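Local atomic coordinates of spore germination protein B3 (Bacillus subtilis subsp. subtilis, PDB entry 3N54), a protein that takes part in the germination response of spores to a mixture of L-asparagine, glucose, fructose and potassium ions, as a lipoprotein component of a germinant receptor. Residues L276-I279 / F280-K283; R286-K289 / Q290-K294; D316-N319 / K320-H324. All blocks are in the same frame, centred on the assembly; numbering follows the deposited sequence.

Contact 1: L276-I279 / F280-K283; sequences LENI and FEKK
Phe280 folds its ring back along the helix, one turn toward Leu276. Its CG lies anti to its own carbonyl carbon (chi1 -65°), which brings the ring's CE2 to 4.2 Å from CB of Leu276, an apolar contact between residues four apart. Leu276 O lies obliquely beside the ring, 3.1 Å from CD2 of Phe280. Both residues are buried: Phe280 meets the ring of Phe227 with the planes at about 40°, and both Leu276 and Phe280 rest on Ile225 of strand 223-240.

A second pair, Asn278 and Glu281, crosses at about a right angle, with the amide and carboxylate planes 86° apart; OD1 of Asn278 and OE1 of Glu281 stay 3.8 Å apart. Glu281 reaches outside the helix instead, its OE2 accepting from Phe340 N, while OE2 of Glu277 takes Ile342 N. Each carboxylate accepts a backbone N-H of strand 333-342, which probably eases the closeness of two like charges, Glu277 OE1 and Glu281 OE2 lying 4.8 Å apart.

On the more exposed side, the extended chain of Lys282 runs obliquely past Asn278, CE lying 3.5 Å from ND2 of Asn278. Beneath these side chains the backbone bonds are regular, Glu281 N to Glu277 O at 2.9 Å. The arrangement is typical of an amphipathic helix laid on a sheet, the face turned to the strands carrying Leu276 and Phe280, flanked by the two strand-binding glutamates.

Contact 2: R286-K289 / Q290-K294; sequences RDVK and QVMDK. With SO4 (sulfate ion), chain B.
Val288 and Met292, one turn apart, form the buried side of this stretch of helix. Their side chains only just touch, CG2 of Val288 lying 4.3 Å from the terminal CE of Met292. The tightness is in the backbone bond between them, Met292 N to Val288 O, short at 2.8 Å and fairly straight (165°). Both side chains pack on Tyr336 of strand 333-342, and Val288 also meets Thr203 and Val207 of helix 198-208. Val291 completes this buried side, its CG2 3.4 Å from Asp287 O.

The other side is loose. Arg286, Lys289, Gln290 and Asp293 are exposed, and Gln290 N holds Arg286 O at a longer 3.3 Å. Asp287 is a held exception, its OD2 in a salt bridge to Lys283 NZ of the preceding turn.

Two bends in Lys294 (chi3 71°, chi4 69°) bring its NZ to the sulfate, where it donates to O3 at 2.6 Å while also forming a salt bridge with Glu298. A methionine in its place would probably leave both Glu298 and the sulfate without their charged mate. The sulfate probably comes from the crystallisation liquor, so the chemistry implies a lysine able to serve two anions, rather than a demonstrated ligand site.

Contact 3: D316-N319 / K320-H324; sequences DYWN and KVKGH. With SO4 (sulfate ion), chain J.
Val321 and Tyr317 meet through a CH-pi contact: CG1 of Val321 sits over one face of the Tyr317 ring, 4.0 Å from its centroid and offset toward the rim. With CG of Tyr317 anti to the backbone N (chi1 -178°), the ring lies along the helix toward the next turn and meets this methyl. A second CH-pi contact is closer: CG of Lys322 stands over a face of the Trp318 indole, 3.4 Å from the centroid of the five-membered ring. The side chains cross at about a right angle, and it is the aliphatic CG, not the ammonium, that lies over the indole.

Apolar packing adds to these. CG2 of Val321 comes 3.8 Å from CE3 of Trp318, so the two methyls of one valine serve two aromatic neighbours. Ile328 of helix 325-331 touches both Tyr317 and Val321, and Trp318 packs on Ile310 of helix 306-313. Helix 315-321 is the middle one of three consecutive short helices, packed on its neighbours through Tyr317, Trp318 and Val321.

Among the backbone bonds, Lys322 N to Trp318 O is short at 2.8 Å, although Lys322 already leaves helical geometry. His324, N-cap of the following helix, donates its backbone N-H to Val321 O at 2.7 Å and lays one ring face over that same oxygen.

Tyr317 OH is hydrogen-bonded to Gly243 O, outside the helix. At the helix start a sulfate, probably from the crystallisation liquor, accepts two backbone N-H groups: Tyr317 N to its O2 at 3.0 Å (169°), and Asp316 N to its O4 at 3.2 Å. His314 ND1 is a third partner.

In the fold
Contacts 1 and 2 follow each other on helix 271-299, their centres about 16 Å apart, and the Lys283 to Asp287 salt bridge joins them. Both are partly buried, with one side of the helix against strand 333-342; contact 2 also meets helix 198-208. Contact 3, on helix 315-321, has one buried residue, Val321, and is otherwise mostly at the surface. Its centre lies about 36 Å from that of contact 1 and about 25 Å from that of contact 2, and it touches neither. Its side-chain contacts are largely CH-pi, over the faces of Tyr317 and Trp318, whereas the ring in contact 1 lies in a buried apolar setting. The sulfate of contact 2 meets a lysine; that of contact 3 is held by two backbone N-H groups together with His314.

Contact 1: L276-I279 / F280-K283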
loop_
_atom_site.group_PDB
_atom_site.type_symbol
_atom_site.label_atom_id
_atom_site.label_comp_id
_atom_site.label_asym_id
_atom_site.label_seq_id
_atom_site.Cartn_x
_atom_site.Cartn_y
_atom_site.Cartn_z
ATOM N N LEU A 276 -16.221 16.608 25.504
ATOM C CA LEU A 276 -16.300 15.616 24.423
ATOM C C LEU A 276 -15.079 15.693 23.511
ATOM O O LEU A 276 -14.552 14.666 23.077
ATOM C CB LEU A 276 -17.572 15.796 23.590
ATOM C CG LEU A 276 -18.893 15.366 24.226
ATOM C CD1 LEU A 276 -20.037 15.621 23.268
ATOM C CD2 LEU A 276 -18.856 13.904 24.612
ATOM N N GLU A 277 -14.643 16.914 23.219
ATOM C CA GLU A 277 -13.438 17.142 22.432
ATOM C C GLU A 277 -12.244 16.437 23.055
ATOM O O GLU A 277 -11.455 15.802 22.353
ATOM C CB GLU A 277 -13.153 18.640 22.310
ATOM C CG GLU A 277 -14.104 19.342 21.368
ATOM C CD GLU A 277 -14.075 20.858 21.469
ATOM O OE1 GLU A 277 -13.332 21.409 22.310
ATOM O OE2 GLU A 277 -14.815 21.497 20.696
ATOM N N ASN A 278 -12.126 16.546 24.375
ATOM C CA ASN A 278 -11.040 15.913 25.109
ATOM C C ASN A 278 -11.074 14.391 24.960
ATOM O O ASN A 278 -10.029 13.758 24.822
ATOM C CB ASN A 278 -11.092 16.292 26.595
ATOM C CG ASN A 278 -9.779 16.026 27.311
ATOM O OD1 ASN A 278 -8.732 16.545 26.919
ATOM N ND2 ASN A 278 -9.828 15.225 28.365
ATOM N N ILE A 279 -12.278 13.817 24.979
ATOM C CA ILE A 279 -12.451 12.372 24.827
ATOM C C ILE A 279 -11.970 11.911 23.450
ATOM O O ILE A 279 -11.231 10.933 23.347
ATOM C CB ILE A 279 -13.919 11.939 25.033
ATOM C CG1 ILE A 279 -14.353 12.195 26.477
ATOM C CG2 ILE A 279 -14.094 10.465 24.713
ATOM C CD1 ILE A 279 -15.793 11.828 26.757
ATOM N N PHE A 280 -12.385 12.619 22.402
ATOM C CA PHE A 280 -11.966 12.291 21.039
ATOM C C PHE A 280 -10.459 12.477 20.865
ATOM O O PHE A 280 -9.796 11.650 20.247
ATOM C CB PHE A 280 -12.690 13.163 20.009
ATOM C CG PHE A 280 -14.177 12.942 19.942
ATOM C CD1 PHE A 280 -14.697 11.687 19.662
ATOM C CD2 PHE A 280 -15.057 14.005 20.102
ATOM C CE1 PHE A 280 -16.067 11.486 19.582
ATOM C CE2 PHE A 280 -16.428 13.814 20.018
ATOM C CZ PHE A 280 -16.934 12.551 19.759
ATOM N N GLU A 281 -9.935 13.574 21.406
ATOM C CA GLU A 281 -8.505 13.886 21.333
ATOM C C GLU A 281 -7.656 12.798 21.968
ATOM O O GLU A 281 -6.692 12.326 21.362
ATOM C CB GLU A 281 -8.208 15.218 22.028
ATOM C CG GLU A 281 -8.639 16.451 21.247
ATOM C CD GLU A 281 -8.802 17.685 22.130
ATOM O OE1 GLU A 281 -8.309 17.686 23.279
ATOM O OE2 GLU A 281 -9.430 18.658 21.670
ATOM N N LYS A 282 -8.016 12.410 23.187
ATOM C CA LYS A 282 -7.282 11.377 23.918
ATOM C C LYS A 282 -7.314 10.034 23.195
ATOM O O LYS A 282 -6.325 9.303 23.205
ATOM C CB LYS A 282 -7.822 11.218 25.344
ATOM C CG LYS A 282 -7.388 12.316 26.311
ATOM C CD LYS A 282 -7.916 12.050 27.724
ATOM C CE LYS A 282 -7.202 12.900 28.760
ATOM N NZ LYS A 282 -7.621 12.569 30.151
ATOM N N LYS A 283 -8.444 9.712 22.570
ATOM C CA LYS A 283 -8.569 8.461 21.825
ATOM C C LYS A 283 -7.605 8.434 20.637
ATOM O O LYS A 283 -6.892 7.456 20.438
ATOM C CB LYS A 283 -10.009 8.225 21.353
ATOM C CG LYS A 283 -10.150 7.001 20.454
ATOM C CD LYS A 283 -11.590 6.572 20.281
ATOM C CE LYS A 283 -11.711 5.488 19.210
ATOM N NZ LYS A 283 -10.758 4.354 19.402
#

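Contact 2: R286-K289 / Q290-K294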
loop_
_atom_site.group_PDB
_atom_site.type_symbol
_atom_site.label_atom_id
_atom_site.label_comp_id
_atom_site.label_asym_id
_atom_site.label_seq_id
_atom_site.Cartn_x
_atom_site.Cartn_y
_atom_site.Cartn_z
ATOM N N ARG A 286 -4.003 7.843 21.984
ATOM C CA ARG A 286 -3.652 6.485 22.398
ATOM C C ARG A 286 -3.657 5.532 21.197
ATOM O O ARG A 286 -2.853 4.610 21.139
ATOM C CB ARG A 286 -4.540 5.981 23.550
ATOM C CG ARG A 286 -5.924 5.486 23.189
ATOM C CD ARG A 286 -6.668 5.011 24.472
ATOM N NE ARG A 286 -7.351 6.114 25.132
ATOM C CZ ARG A 286 -8.647 6.408 25.013
ATOM N NH1 ARG A 286 -9.471 5.673 24.271
ATOM N NH2 ARG A 286 -9.129 7.460 25.662
ATOM N N ASP A 287 -4.542 5.767 20.235
ATOM C CA ASP A 287 -4.580 4.935 19.039
ATOM C C ASP A 287 -3.313 5.119 18.201
ATOM O O ASP A 287 -2.763 4.136 17.710
ATOM C CB ASP A 287 -5.845 5.207 18.212
ATOM C CG ASP A 287 -7.115 4.715 18.907
ATOM O OD1 ASP A 287 -7.008 3.948 19.885
ATOM O OD2 ASP A 287 -8.223 5.090 18.476
ATOM N N VAL A 288 -2.824 6.354 18.068
ATOM C CA VAL A 288 -1.610 6.585 17.270
ATOM C C VAL A 288 -0.370 6.043 17.989
ATOM O O VAL A 288 0.579 5.615 17.342
ATOM C CB VAL A 288 -1.405 8.073 16.880
ATOM C CG1 VAL A 288 -0.949 8.906 18.073
ATOM C CG2 VAL A 288 -0.396 8.182 15.747
ATOM N N LYS A 289 -0.386 6.050 19.320
ATOM C CA LYS A 289 0.728 5.493 20.095
ATOM C C LYS A 289 0.882 3.998 19.829
ATOM O O LYS A 289 1.996 3.491 19.738
ATOM C CB LYS A 289 0.550 5.751 21.596
ATOM C CG LYS A 289 0.923 7.166 22.027
ATOM C CD LYS A 289 0.785 7.333 23.529
ATOM C CE LYS A 289 1.211 8.718 23.997
ATOM N NZ LYS A 289 1.055 8.864 25.479
ATOM N N GLN A 290 -0.242 3.303 19.702
ATOM C CA GLN A 290 -0.234 1.877 19.403
ATOM C C GLN A 290 0.339 1.633 17.995
ATOM O O GLN A 290 1.195 0.765 17.817
ATOM C CB GLN A 290 -1.653 1.310 19.539
ATOM C CG GLN A 290 -1.831 -0.192 19.243
ATOM C CD GLN A 290 -0.942 -1.095 20.063
ATOM O OE1 GLN A 290 0.264 -1.200 19.798
ATOM N NE2 GLN A 290 -1.534 -1.798 21.041
ATOM N N VAL A 291 -0.114 2.416 17.017
ATOM C CA VAL A 291 0.340 2.265 15.633
ATOM C C VAL A 291 1.829 2.593 15.515
ATOM O O VAL A 291 2.583 1.848 14.889
ATOM C CB VAL A 291 -0.463 3.153 14.653
ATOM C CG1 VAL A 291 0.090 3.020 13.234
ATOM C CG2 VAL A 291 -1.941 2.787 14.686
ATOM N N MET A 292 2.248 3.691 16.141
ATOM C CA MET A 292 3.650 4.104 16.102
ATOM C C MET A 292 4.549 3.059 16.764
ATOM O O MET A 292 5.681 2.855 16.353
ATOM C CB MET A 292 3.829 5.466 16.781
ATOM C CG MET A 292 5.061 6.241 16.330
ATOM S SD MET A 292 5.115 6.577 14.551
ATOM C CE MET A 292 3.422 7.042 14.217
ATOM N N ASP A 293 4.034 2.394 17.787
ATOM C CA ASP A 293 4.776 1.339 18.462
ATOM C C ASP A 293 5.001 0.144 17.523
ATOM O O ASP A 293 6.079 -0.446 17.513
ATOM C CB ASP A 293 4.030 0.892 19.719
ATOM C CG ASP A 293 4.893 0.072 20.638
ATOM O OD1 ASP A 293 5.783 0.649 21.289
ATOM O OD2 ASP A 293 4.668 -1.147 20.728
ATOM N N LYS A 294 3.981 -0.205 16.741
ATOM C CA LYS A 294 4.111 -1.254 15.730
ATOM C C LYS A 294 5.115 -0.850 14.640
ATOM O O LYS A 294 5.928 -1.661 14.215
ATOM C CB LYS A 294 2.757 -1.579 15.092
ATOM C CG LYS A 294 1.760 -2.222 16.043
ATOM C CD LYS A 294 0.342 -2.223 15.481
ATOM C CE LYS A 294 0.154 -3.198 14.326
ATOM N NZ LYS A 294 0.235 -4.618 14.755
HETATM S S SO4 B . -1.376 -6.773 17.065
HETATM O O1 SO4 B . -0.126 -7.444 16.731
HETATM O O2 SO4 B . -2.455 -7.368 16.284
HETATM O O3 SO4 B . -1.289 -5.349 16.758
HETATM O O4 SO4 B . -1.640 -6.924 18.490
#

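Contact 3: D316-N319 / K320-H324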
loop_
_atom_site.group_PDB
_atom_site.type_symbol
_atom_site.label_atom_id
_atom_site.label_comp_id
_atom_site.label_asym_id
_atom_site.label_seq_id
_atom_site.Cartn_x
_atom_site.Cartn_y
_atom_site.Cartn_z
ATOM N N ASP A 316 21.903 19.041 8.488
ATOM C CA ASP A 316 23.179 18.518 8.995
ATOM C C ASP A 316 22.982 17.186 9.706
ATOM O O ASP A 316 23.652 16.204 9.387
ATOM C CB ASP A 316 23.862 19.520 9.936
ATOM C CG ASP A 316 24.381 20.758 9.211
ATOM O OD1 ASP A 316 24.521 20.730 7.968
ATOM O OD2 ASP A 316 24.662 21.763 9.895
ATOM N N TYR A 317 22.063 17.160 10.665
ATOM C CA TYR A 317 21.721 15.931 11.377
ATOM C C TYR A 317 21.267 14.859 10.385
ATOM O O TYR A 317 21.700 13.708 10.457
ATOM C CB TYR A 317 20.623 16.201 12.412
ATOM C CG TYR A 317 20.224 14.993 13.230
ATOM C CD1 TYR A 317 20.944 14.627 14.363
ATOM C CD2 TYR A 317 19.119 14.224 12.878
ATOM C CE1 TYR A 317 20.578 13.521 15.121
ATOM C CE2 TYR A 317 18.745 13.118 13.627
ATOM C CZ TYR A 317 19.477 12.772 14.746
ATOM O OH TYR A 317 19.105 11.675 15.488
ATOM N N TRP A 318 20.405 15.256 9.452
ATOM C CA TRP A 318 19.905 14.348 8.419
ATOM C C TRP A 318 21.052 13.691 7.654
ATOM O O TRP A 318 21.034 12.484 7.424
ATOM C CB TRP A 318 18.966 15.094 7.461
ATOM C CG TRP A 318 18.495 14.279 6.295
ATOM C CD1 TRP A 318 18.687 14.558 4.972
ATOM C CD2 TRP A 318 17.770 13.045 6.342
ATOM N NE1 TRP A 318 18.116 13.582 4.193
ATOM C CE2 TRP A 318 17.547 12.640 5.009
ATOM C CE3 TRP A 318 17.284 12.244 7.382
ATOM C CZ2 TRP A 318 16.863 11.466 4.687
ATOM C CZ3 TRP A 318 16.602 11.078 7.061
ATOM C CH2 TRP A 318 16.397 10.701 5.724
ATOM N N ASN A 319 22.058 14.487 7.297
ATOM C CA ASN A 319 23.219 13.997 6.551
ATOM C C ASN A 319 23.958 12.855 7.259
ATOM O O ASN A 319 24.481 11.952 6.607
ATOM C CB ASN A 319 24.189 15.151 6.264
ATOM C CG ASN A 319 25.288 14.770 5.287
ATOM O OD1 ASN A 319 26.438 15.180 5.444
ATOM N ND2 ASN A 319 24.942 13.979 4.277
ATOM N N LYS A 320 23.990 12.898 8.588
ATOM C CA LYS A 320 24.657 11.867 9.393
ATOM C C LYS A 320 23.823 10.590 9.557
ATOM O O LYS A 320 24.378 9.489 9.607
ATOM C CB LYS A 320 25.002 12.425 10.783
ATOM C CG LYS A 320 25.793 11.459 11.678
ATOM C CD LYS A 320 25.997 12.022 13.084
ATOM C CE LYS A 320 26.545 10.952 14.030
ATOM N NZ LYS A 320 26.690 11.450 15.434
ATOM N N VAL A 321 22.500 10.738 9.646
ATOM C CA VAL A 321 21.597 9.595 9.901
ATOM C C VAL A 321 21.004 8.934 8.642
ATOM O O VAL A 321 20.612 7.765 8.691
ATOM C CB VAL A 321 20.438 10.003 10.841
ATOM C CG1 VAL A 321 20.991 10.512 12.171
ATOM C CG2 VAL A 321 19.552 11.052 10.187
ATOM N N LYS A 322 20.946 9.677 7.534
ATOM C CA LYS A 322 20.421 9.184 6.243
ATOM C C LYS A 322 20.552 7.684 5.999
ATOM O O LYS A 322 19.592 7.038 5.583
ATOM C CB LYS A 322 21.115 9.910 5.082
ATOM C CG LYS A 322 20.442 11.200 4.666
ATOM C CD LYS A 322 21.356 12.076 3.815
ATOM C CE LYS A 322 21.682 11.448 2.471
ATOM N NZ LYS A 322 22.397 12.408 1.581
ATOM N N GLY A 323 21.740 7.142 6.239
ATOM C CA GLY A 323 22.022 5.733 5.970
ATOM C C GLY A 323 21.414 4.719 6.922
ATOM O O GLY A 323 21.431 3.520 6.639
ATOM N N HIS A 324 20.889 5.186 8.052
ATOM C CA HIS A 324 20.276 4.303 9.050
ATOM C C HIS A 324 19.102 5.008 9.735
ATOM O O HIS A 324 19.006 5.052 10.966
ATOM C CB HIS A 324 21.330 3.848 10.070
ATOM C CG HIS A 324 22.134 4.972 10.651
ATOM N ND1 HIS A 324 23.247 5.491 10.023
ATOM C CD2 HIS A 324 21.985 5.679 11.797
ATOM C CE1 HIS A 324 23.748 6.470 10.756
ATOM N NE2 HIS A 324 23.000 6.605 11.838
HETATM S S SO4 J . 20.870 21.162 11.654
HETATM O O1 SO4 J . 22.063 21.616 12.361
HETATM O O2 SO4 J . 20.826 19.706 11.743
HETATM O O3 SO4 J . 19.678 21.760 12.246
HETATM O O4 SO4 J . 20.946 21.569 10.255
#